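Side-chain contacts in WipB (Legionella pneumophila, PDB 5NNY), which acts, through the phosphatase domain described here, as a translocated Ser/Thr phosphatase that targets the lysosomal nutrient-sensing machinery of the host cell: residues 137-140 with 141-144; 218-221 with 222-226; 262-265 with 266-269. All coordinates share one frame; numbering follows the deposited sequence.

Interaction 1: residues 137-140 with 141-144; sequences CELF and KENG
Lys141 follows Phe140 where the chain leaves helix 128-138, and it opens a type I beta turn that runs to Gly144. Its N donates to a water 2.9 Å away, and the same water donates to Glu138 O, a carbonyl of the last helical residue. Just before it, the Phe140 ring packs on Asn175 and Leu179 of helix 175-186. Glu142 repeats the scheme one residue later: a second water accepts from Glu142 N at 3.0 Å and donates to Glu138 O. Two solvent molecules thus carry the hydrogen bonding of the helix end into the turn, since Leu139 has already left helical phi/psi. Direct bonding resumes at Asn143, whose N reaches Leu139 O at 2.9 Å with a C=O...N angle of 166°, almost in line with the carbonyl; a weak second bond goes to Phe140 O. The Asn143 side chain folds back over the same peptide, its CG beside the backbone N (chi1 -68°), which sets the amide against Leu139, Asn143 ND2 to Leu139 CB 3.5 Å, while farther out it touches Val148. Gly144 closes the turn with phi 80°, its N bonded to Lys141 O at 3.0 Å.

Interaction 2: residues 218-221 with 222-226; sequences RGLA and RKFKV
Ala221 and Val226 meet at the C-terminal end of helix 214-224, where a Schellman motif finishes the helix. Its signature is the bond from Val226 N to Ala221 O, 2.9 Å long and nearly straight at the hydrogen (176°), together with Lys225 N to Arg222 O at 3.2 Å and the positive phi of Lys225 (64°). The reversal brings Val226 back over the last turn, and its CG2 packs on the methyl of Ala221, CG2 to CB 3.9 Å. That branch sits between the backbone N and carbonyl carbon of Val226, which aims it at the Ala221 backbone. Just before it, regular i to i+4 bonds tie Lys223 N to Gly219 O and Phe224 N to Leu220 O.

The next shell is largely apolar. Leu220 and Phe224 lie on one side of the helix and touch through CD2 and CE2 at 4.2 Å; both also rest on Ile192 of strand 190-198, while Ile243 and Lys246 of helix 233-253 pack against this end of the helix. Lys223 bends at chi2, and its NZ is hydrogen-bonded to Asp278 O, a link to the loop before helix 280-286. With CG beside its own backbone N (chi1 -71°), Phe224 holds its ring edge to the carbonyl it already bonds: CD2 lies 3.3 Å from Leu220 O, near the ring plane.

Interaction 3: residues 262-265 with 266-269; sequences HDMM and YRGY
Asp263 and Arg267 form an i to i+4 salt bridge along the first turns of helix 262-270, a short helix that packs on helices 150-153 and 280-286. Arg267 NH1 donates to Asp263 OD2 at 2.8 Å with an N-H...O angle of 158°. The acceptor lies within the guanidinium plane, but the nitrogen meets the anti side of the carboxylate oxygen, somewhat out of the acid's own plane; the two flat groups are 28° apart. The two side chains run side by side in the same direction. Asp263 has its CG between backbone N and carbonyl carbon (chi1 60°), and the bend of Arg267 at chi3 turns the guanidinium back toward it. The bend also lays one guanidinium face over Met264, with NH1 3.7 Å from both CA and CG of that residue.

Main-chain bonds give the frame. Tyr266 N binds His262 O at 3.0 Å, Arg267 N binds Asp263 O at 3.1 Å, and the helical pattern continues through Gly268 and Tyr269. The Tyr266 ring leans back along the helix, bringing CD2 to 3.1 Å from His262 O. Its hydroxyl bonds Asn154, His262 NE2 is bonded to Glu135, and Met265 packs on Leu152, Ala282 and Trp286.

Both charged groups have second partners: Arg267 NH1 also makes a salt bridge to Glu279, and Asp263 OD1 bonds Thr261 OG1. The positive charge of Arg267, shared through NH1 by Asp263 and Glu279, probably favours the ionised form of Asp263.

How the interactions relate
From the N terminus the three contacts come strictly in series; none nests in or crosses another, and each closes only a local turn. Interaction 1 ends helix 128-138 and starts the loop to helix 150-153; interaction 2 ends helix 214-224 after strand 203-208; interaction 3 lies in the opening turns of helix 262-270. None touches another: centres are 20 to 28 Å apart, and the closest pair, interactions 2 and 3, keeps about 5 Å between nearest atoms. Indirect links exist. Helix 128-138 meets interaction 3 through Glu135, while helix 280-286 packs against both 218-226 and 262-269, so that this helix is a shared neighbour of both within the phosphoesterase fold.

Interaction 1: residues 137-140 with 141-144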
ATOM      1  N   CYS A 137      10.387  -2.880   7.219  1.00 17.38           N
ATOM      2  CA  CYS A 137      11.015  -1.605   7.539  1.00 16.67           C
ATOM      3  C   CYS A 137      11.050  -1.360   9.036  1.00 19.29           C
ATOM      4  O   CYS A 137      12.060  -0.874   9.563  1.00 19.13           O
ATOM      5  CB  CYS A 137      10.284  -0.462   6.830  1.00 14.75           C
ATOM      6  SG  CYS A 137      10.534  -0.459   5.046  1.00 20.63           S
ATOM      7  N   GLU A 138       9.961  -1.692   9.740  1.00 15.99           N
ATOM      8  CA  GLU A 138       9.916  -1.468  11.185  1.00 14.81           C
ATOM      9  C   GLU A 138      10.905  -2.351  11.945  1.00 16.41           C
ATOM     10  O   GLU A 138      11.398  -1.955  13.009  1.00 21.41           O
ATOM     11  CB  GLU A 138       8.503  -1.727  11.718  1.00 20.65           C
ATOM     12  CG  GLU A 138       7.464  -0.696  11.332  1.00 16.15           C
ATOM     13  CD  GLU A 138       6.168  -0.917  12.081  1.00 21.98           C
ATOM     14  OE1 GLU A 138       5.952  -2.053  12.576  1.00 22.41           O
ATOM     15  OE2 GLU A 138       5.387   0.041  12.191  1.00 19.46           O
ATOM     16  N   LEU A 139      11.189  -3.554  11.445  1.00 19.85           N
ATOM     17  CA  LEU A 139      12.092  -4.470  12.136  1.00 22.67           C
ATOM     18  C   LEU A 139      13.492  -4.475  11.539  1.00 23.20           C
ATOM     19  O   LEU A 139      14.260  -5.416  11.777  1.00 22.52           O
ATOM     20  CB  LEU A 139      11.509  -5.893  12.149  1.00 17.11           C
ATOM     21  CG  LEU A 139      10.148  -6.014  12.847  1.00 19.92           C
ATOM     22  CD1 LEU A 139       9.694  -7.464  12.921  1.00 21.38           C
ATOM     23  CD2 LEU A 139      10.184  -5.386  14.233  1.00 20.14           C
ATOM     24  N   PHE A 140      13.845  -3.431  10.794  1.00 20.81           N
ATOM     25  CA  PHE A 140      15.139  -3.376  10.120  1.00 24.40           C
ATOM     26  C   PHE A 140      16.289  -3.614  11.101  1.00 20.64           C
ATOM     27  O   PHE A 140      17.162  -4.465  10.874  1.00 21.59           O
ATOM     28  CB  PHE A 140      15.269  -2.021   9.424  1.00 20.19           C
ATOM     29  CG  PHE A 140      16.574  -1.820   8.708  1.00 18.10           C
ATOM     30  CD1 PHE A 140      16.821  -2.441   7.493  1.00 21.54           C
ATOM     31  CD2 PHE A 140      17.531  -0.946   9.224  1.00 21.21           C
ATOM     32  CE1 PHE A 140      18.030  -2.218   6.817  1.00 17.79           C
ATOM     33  CE2 PHE A 140      18.721  -0.717   8.561  1.00 24.70           C
ATOM     34  CZ  PHE A 140      18.977  -1.354   7.360  1.00 24.05           C
ATOM     35  N   LYS A 141      16.282  -2.895  12.225  1.00 17.03           N
ATOM     36  CA  LYS A 141      17.378  -3.028  13.185  1.00 26.66           C
ATOM     37  C   LYS A 141      17.337  -4.376  13.892  1.00 30.27           C
ATOM     38  O   LYS A 141      18.377  -5.014  14.084  1.00 28.57           O
ATOM     39  CB  LYS A 141      17.324  -1.901  14.213  1.00 31.34           C
ATOM     40  CG  LYS A 141      18.343  -0.799  14.000  1.00 45.87           C
ATOM     41  CD  LYS A 141      18.322   0.219  15.141  1.00 51.52           C
ATOM     42  CE  LYS A 141      19.244  -0.192  16.287  1.00 55.19           C
ATOM     43  NZ  LYS A 141      19.185   0.787  17.419  1.00 58.75           N
ATOM     44  N   GLU A 142      16.147  -4.798  14.322  1.00 22.79           N
ATOM     45  CA  GLU A 142      15.962  -6.121  14.914  1.00 21.23           C
ATOM     46  C   GLU A 142      16.562  -7.210  14.042  1.00 29.67           C
ATOM     47  O   GLU A 142      17.158  -8.164  14.553  1.00 33.02           O
ATOM     48  CB  GLU A 142      14.471  -6.410  15.101  1.00 26.68           C
ATOM     49  CG  GLU A 142      13.925  -6.282  16.498  1.00 45.12           C
ATOM     50  CD  GLU A 142      12.954  -7.410  16.801  1.00 49.45           C
ATOM     51  OE1 GLU A 142      12.928  -8.381  16.010  1.00 52.02           O
ATOM     52  OE2 GLU A 142      12.227  -7.334  17.815  1.00 55.09           O
ATOM     53  N   ASN A 143      16.382  -7.111  12.724  1.00 23.26           N
ATOM     54  CA  ASN A 143      16.846  -8.144  11.807  1.00 25.18           C
ATOM     55  C   ASN A 143      18.280  -7.926  11.351  1.00 22.27           C
ATOM     56  O   ASN A 143      18.697  -8.517  10.346  1.00 34.42           O
ATOM     57  CB  ASN A 143      15.888  -8.245  10.618  1.00 29.44           C
ATOM     58  CG  ASN A 143      14.527  -8.788  11.025  1.00 38.37           C
ATOM     59  OD1 ASN A 143      14.435  -9.685  11.865  1.00 42.17           O
ATOM     60  ND2 ASN A 143      13.461  -8.233  10.446  1.00 29.50           N
ATOM     61  N   GLY A 144      19.032  -7.092  12.067  1.00 25.48           N
ATOM     62  CA  GLY A 144      20.446  -6.899  11.810  1.00 33.49           C
ATOM     63  C   GLY A 144      20.711  -5.967  10.649  1.00 35.72           C
ATOM     64  O   GLY A 144      21.685  -6.164   9.914  1.00 34.38           O
TER
HETATM   65  O   HOH W   1      13.878  -2.951  14.762  1.00 27.15           O
HETATM   66  O   HOH W   2      14.180  -0.941  12.846  1.00 33.60           O

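Interaction 2: residues 218-221 with 222-226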
ATOM      1  N   ARG A 218     -16.268  -1.166  14.356  1.00 20.47           N
ATOM      2  CA  ARG A 218     -16.474  -1.210  15.799  1.00 20.44           C
ATOM      3  C   ARG A 218     -15.337  -1.948  16.492  1.00 22.54           C
ATOM      4  O   ARG A 218     -14.869  -1.528  17.557  1.00 22.73           O
ATOM      5  CB  ARG A 218     -17.827  -1.865  16.108  1.00 25.35           C
ATOM      6  CG  ARG A 218     -18.184  -1.905  17.593  1.00 35.02           C
ATOM      7  CD  ARG A 218     -19.451  -2.723  17.845  1.00 36.87           C
ATOM      8  NE  ARG A 218     -20.627  -2.086  17.260  1.00 36.41           N
ATOM      9  CZ  ARG A 218     -21.385  -1.206  17.907  1.00 43.85           C
ATOM     10  NH1 ARG A 218     -21.087  -0.875  19.157  1.00 45.35           N
ATOM     11  NH2 ARG A 218     -22.434  -0.659  17.309  1.00 44.33           N
ATOM     12  N   GLY A 219     -14.882  -3.056  15.907  1.00 22.46           N
ATOM     13  CA  GLY A 219     -13.759  -3.770  16.485  1.00 19.70           C
ATOM     14  C   GLY A 219     -12.482  -2.949  16.477  1.00 21.21           C
ATOM     15  O   GLY A 219     -11.695  -3.005  17.424  1.00 22.58           O
ATOM     16  N   LEU A 220     -12.260  -2.184  15.404  1.00 19.51           N
ATOM     17  CA  LEU A 220     -11.072  -1.343  15.315  1.00 19.04           C
ATOM     18  C   LEU A 220     -11.107  -0.240  16.365  1.00 23.36           C
ATOM     19  O   LEU A 220     -10.104   0.036  17.027  1.00 21.78           O
ATOM     20  CB  LEU A 220     -10.944  -0.744  13.906  1.00 17.09           C
ATOM     21  CG  LEU A 220     -10.615  -1.727  12.768  1.00 17.65           C
ATOM     22  CD1 LEU A 220     -10.926  -1.158  11.399  1.00 16.62           C
ATOM     23  CD2 LEU A 220      -9.122  -2.115  12.834  1.00 18.92           C
ATOM     24  N   ALA A 221     -12.256   0.413  16.528  1.00 24.91           N
ATOM     25  CA  ALA A 221     -12.355   1.428  17.573  1.00 23.15           C
ATOM     26  C   ALA A 221     -12.014   0.839  18.939  1.00 25.47           C
ATOM     27  O   ALA A 221     -11.293   1.459  19.729  1.00 27.21           O
ATOM     28  CB  ALA A 221     -13.752   2.042  17.579  1.00 23.55           C
ATOM     29  N   ARG A 222     -12.503  -0.374  19.221  1.00 22.60           N
ATOM     30  CA  ARG A 222     -12.169  -1.048  20.473  1.00 24.38           C
ATOM     31  C   ARG A 222     -10.676  -1.356  20.567  1.00 28.18           C
ATOM     32  O   ARG A 222     -10.052  -1.126  21.607  1.00 27.32           O
ATOM     33  CB  ARG A 222     -12.986  -2.335  20.609  1.00 29.69           C
ATOM     34  CG  ARG A 222     -12.616  -3.151  21.838  1.00 36.18           C
ATOM     35  CD  ARG A 222     -13.504  -4.375  22.031  1.00 43.40           C
ATOM     36  NE  ARG A 222     -14.711  -4.074  22.794  1.00 54.38           N
ATOM     37  CZ  ARG A 222     -15.943  -4.278  22.349  1.00 58.62           C
ATOM     38  NH1 ARG A 222     -16.982  -3.975  23.116  1.00 57.90           N
ATOM     39  NH2 ARG A 222     -16.136  -4.796  21.141  1.00 60.01           N
ATOM     40  N   LYS A 223     -10.091  -1.883  19.489  1.00 24.32           N
ATOM     41  CA  LYS A 223      -8.665  -2.219  19.488  1.00 25.79           C
ATOM     42  C   LYS A 223      -7.798  -0.997  19.776  1.00 29.44           C
ATOM     43  O   LYS A 223      -6.825  -1.087  20.533  1.00 31.52           O
ATOM     44  CB  LYS A 223      -8.286  -2.844  18.146  1.00 29.59           C
ATOM     45  CG  LYS A 223      -6.790  -3.067  17.926  1.00 29.38           C
ATOM     46  CD  LYS A 223      -6.366  -4.416  18.419  1.00 36.40           C
ATOM     47  CE  LYS A 223      -5.017  -4.838  17.849  1.00 32.07           C
ATOM     48  NZ  LYS A 223      -4.629  -6.157  18.422  1.00 29.05           N
ATOM     49  N   PHE A 224      -8.142   0.152  19.198  1.00 28.98           N
ATOM     50  CA  PHE A 224      -7.375   1.382  19.368  1.00 31.25           C
ATOM     51  C   PHE A 224      -7.861   2.250  20.523  1.00 32.38           C
ATOM     52  O   PHE A 224      -7.301   3.333  20.741  1.00 30.94           O
ATOM     53  CB  PHE A 224      -7.388   2.178  18.071  1.00 27.03           C
ATOM     54  CG  PHE A 224      -6.559   1.554  16.998  1.00 21.47           C
ATOM     55  CD1 PHE A 224      -5.176   1.578  17.086  1.00 20.20           C
ATOM     56  CD2 PHE A 224      -7.153   0.916  15.923  1.00 22.68           C
ATOM     57  CE1 PHE A 224      -4.391   0.988  16.105  1.00 26.38           C
ATOM     58  CE2 PHE A 224      -6.381   0.314  14.939  1.00 24.45           C
ATOM     59  CZ  PHE A 224      -4.993   0.359  15.028  1.00 25.72           C
ATOM     60  N   LYS A 225      -8.872   1.790  21.268  1.00 23.60           N
ATOM     61  CA  LYS A 225      -9.329   2.440  22.501  1.00 33.84           C
ATOM     62  C   LYS A 225      -9.876   3.840  22.225  1.00 36.24           C
ATOM     63  O   LYS A 225      -9.518   4.815  22.886  1.00 32.41           O
ATOM     64  CB  LYS A 225      -8.209   2.481  23.556  1.00 37.86           C
ATOM     65  CG  LYS A 225      -7.689   1.100  23.959  1.00 47.24           C
ATOM     66  CD  LYS A 225      -6.549   1.171  24.982  1.00 48.18           C
ATOM     67  CE  LYS A 225      -7.051   1.570  26.366  1.00 50.17           C
ATOM     68  NZ  LYS A 225      -5.952   1.577  27.371  1.00 51.75           N
ATOM     69  N   VAL A 226     -10.745   3.937  21.228  1.00 29.64           N
ATOM     70  CA  VAL A 226     -11.409   5.190  20.896  1.00 26.36           C
ATOM     71  C   VAL A 226     -12.907   4.918  20.890  1.00 29.54           C
ATOM     72  O   VAL A 226     -13.342   3.777  20.673  1.00 24.53           O
ATOM     73  CB  VAL A 226     -10.923   5.762  19.543  1.00 32.35           C
ATOM     74  CG1 VAL A 226      -9.471   6.195  19.639  1.00 32.79           C
ATOM     75  CG2 VAL A 226     -11.118   4.742  18.427  1.00 30.01           C
TER

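Interaction 3: residues 262-265 with 266-269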
ATOM      1  N   HIS A 262       1.699 -13.390  13.732  1.00 21.48           N
ATOM      2  CA  HIS A 262       1.812 -14.073  12.448  1.00 23.61           C
ATOM      3  C   HIS A 262       0.821 -15.230  12.326  1.00 20.75           C
ATOM      4  O   HIS A 262       0.405 -15.569  11.215  1.00 17.41           O
ATOM      5  CB  HIS A 262       3.251 -14.536  12.218  1.00 19.22           C
ATOM      6  CG  HIS A 262       4.200 -13.401  11.955  1.00 26.71           C
ATOM      7  ND1 HIS A 262       5.264 -13.099  12.780  1.00 29.33           N
ATOM      8  CD2 HIS A 262       4.224 -12.475  10.966  1.00 26.19           C
ATOM      9  CE1 HIS A 262       5.914 -12.052  12.299  1.00 27.60           C
ATOM     10  NE2 HIS A 262       5.299 -11.651  11.202  1.00 23.10           N
ATOM     11  N   ASP A 263       0.411 -15.831  13.440  1.00 19.85           N
ATOM     12  CA  ASP A 263      -0.602 -16.883  13.349  1.00 22.04           C
ATOM     13  C   ASP A 263      -1.918 -16.324  12.803  1.00 23.22           C
ATOM     14  O   ASP A 263      -2.657 -17.014  12.086  1.00 20.54           O
ATOM     15  CB  ASP A 263      -0.800 -17.551  14.716  1.00 22.02           C
ATOM     16  CG  ASP A 263      -1.262 -16.582  15.794  1.00 24.57           C
ATOM     17  OD1 ASP A 263      -0.419 -15.840  16.352  1.00 27.16           O
ATOM     18  OD2 ASP A 263      -2.482 -16.561  16.095  1.00 19.94           O
ATOM     19  N   MET A 264      -2.228 -15.072  13.144  1.00 17.53           N
ATOM     20  CA  MET A 264      -3.423 -14.432  12.590  1.00 18.51           C
ATOM     21  C   MET A 264      -3.326 -14.317  11.078  1.00 21.06           C
ATOM     22  O   MET A 264      -4.329 -14.431  10.367  1.00 19.79           O
ATOM     23  CB  MET A 264      -3.620 -13.047  13.198  1.00 17.72           C
ATOM     24  CG  MET A 264      -3.849 -13.003  14.679  1.00 19.35           C
ATOM     25  SD  MET A 264      -3.840 -11.272  15.145  1.00 22.72           S
ATOM     26  CE  MET A 264      -3.683 -11.330  16.923  1.00 22.24           C
ATOM     27  N   MET A 265      -2.127 -14.074  10.564  1.00 19.17           N
ATOM     28  CA  MET A 265      -1.983 -13.864   9.126  1.00 21.39           C
ATOM     29  C   MET A 265      -2.013 -15.187   8.367  1.00 14.62           C
ATOM     30  O   MET A 265      -2.529 -15.256   7.242  1.00 20.07           O
ATOM     31  CB  MET A 265      -0.685 -13.082   8.846  1.00 18.70           C
ATOM     32  CG  MET A 265      -0.646 -11.748   9.581  1.00 20.41           C
ATOM     33  SD  MET A 265      -2.084 -10.724   9.188  1.00 23.43           S
ATOM     34  CE  MET A 265      -1.508  -9.897   7.705  1.00 44.84           C
ATOM     35  N   TYR A 266      -1.479 -16.255   8.956  1.00 17.79           N
ATOM     36  CA  TYR A 266      -1.623 -17.563   8.316  1.00 17.99           C
ATOM     37  C   TYR A 266      -3.095 -17.955   8.234  1.00 22.03           C
ATOM     38  O   TYR A 266      -3.578 -18.417   7.194  1.00 19.05           O
ATOM     39  CB  TYR A 266      -0.853 -18.639   9.080  1.00 18.57           C
ATOM     40  CG  TYR A 266       0.654 -18.593   8.911  1.00 18.46           C
ATOM     41  CD1 TYR A 266       1.242 -19.009   7.716  1.00 21.81           C
ATOM     42  CD2 TYR A 266       1.485 -18.181   9.953  1.00 21.06           C
ATOM     43  CE1 TYR A 266       2.616 -18.987   7.548  1.00 22.70           C
ATOM     44  CE2 TYR A 266       2.885 -18.164   9.793  1.00 24.72           C
ATOM     45  CZ  TYR A 266       3.432 -18.563   8.585  1.00 29.66           C
ATOM     46  OH  TYR A 266       4.798 -18.553   8.398  1.00 26.41           O
ATOM     47  N   ARG A 267      -3.818 -17.798   9.337  1.00 16.99           N
ATOM     48  CA  ARG A 267      -5.234 -18.151   9.323  1.00 16.77           C
ATOM     49  C   ARG A 267      -6.015 -17.185   8.444  1.00 17.12           C
ATOM     50  O   ARG A 267      -6.996 -17.575   7.799  1.00 18.97           O
ATOM     51  CB  ARG A 267      -5.792 -18.167  10.748  1.00 20.17           C
ATOM     52  CG  ARG A 267      -5.330 -19.385  11.559  1.00 17.51           C
ATOM     53  CD  ARG A 267      -5.886 -19.369  12.971  1.00 19.38           C
ATOM     54  NE  ARG A 267      -5.217 -18.400  13.832  1.00 20.82           N
ATOM     55  CZ  ARG A 267      -5.789 -17.316  14.351  1.00 17.31           C
ATOM     56  NH1 ARG A 267      -5.082 -16.513  15.132  1.00 21.21           N
ATOM     57  NH2 ARG A 267      -7.061 -17.037  14.102  1.00 21.93           N
ATOM     58  N   GLY A 268      -5.588 -15.921   8.409  1.00 19.59           N
ATOM     59  CA  GLY A 268      -6.186 -14.981   7.476  1.00 21.22           C
ATOM     60  C   GLY A 268      -6.009 -15.432   6.041  1.00 18.56           C
ATOM     61  O   GLY A 268      -6.967 -15.499   5.270  1.00 21.34           O
ATOM     62  N   TYR A 269      -4.783 -15.770   5.670  1.00 19.53           N
ATOM     63  CA  TYR A 269      -4.552 -16.262   4.320  1.00 14.31           C
ATOM     64  C   TYR A 269      -5.404 -17.494   4.042  1.00 19.10           C
ATOM     65  O   TYR A 269      -5.989 -17.623   2.958  1.00 22.17           O
ATOM     66  CB  TYR A 269      -3.066 -16.590   4.108  1.00 14.30           C
ATOM     67  CG  TYR A 269      -2.871 -17.456   2.900  1.00 20.10           C
ATOM     68  CD1 TYR A 269      -3.059 -16.941   1.629  1.00 24.27           C
ATOM     69  CD2 TYR A 269      -2.535 -18.817   3.030  1.00 24.30           C
ATOM     70  CE1 TYR A 269      -2.912 -17.745   0.513  1.00 20.91           C
ATOM     71  CE2 TYR A 269      -2.395 -19.618   1.917  1.00 21.98           C
ATOM     72  CZ  TYR A 269      -2.579 -19.076   0.666  1.00 22.37           C
ATOM     73  OH  TYR A 269      -2.440 -19.850  -0.457  1.00 21.81           O
TER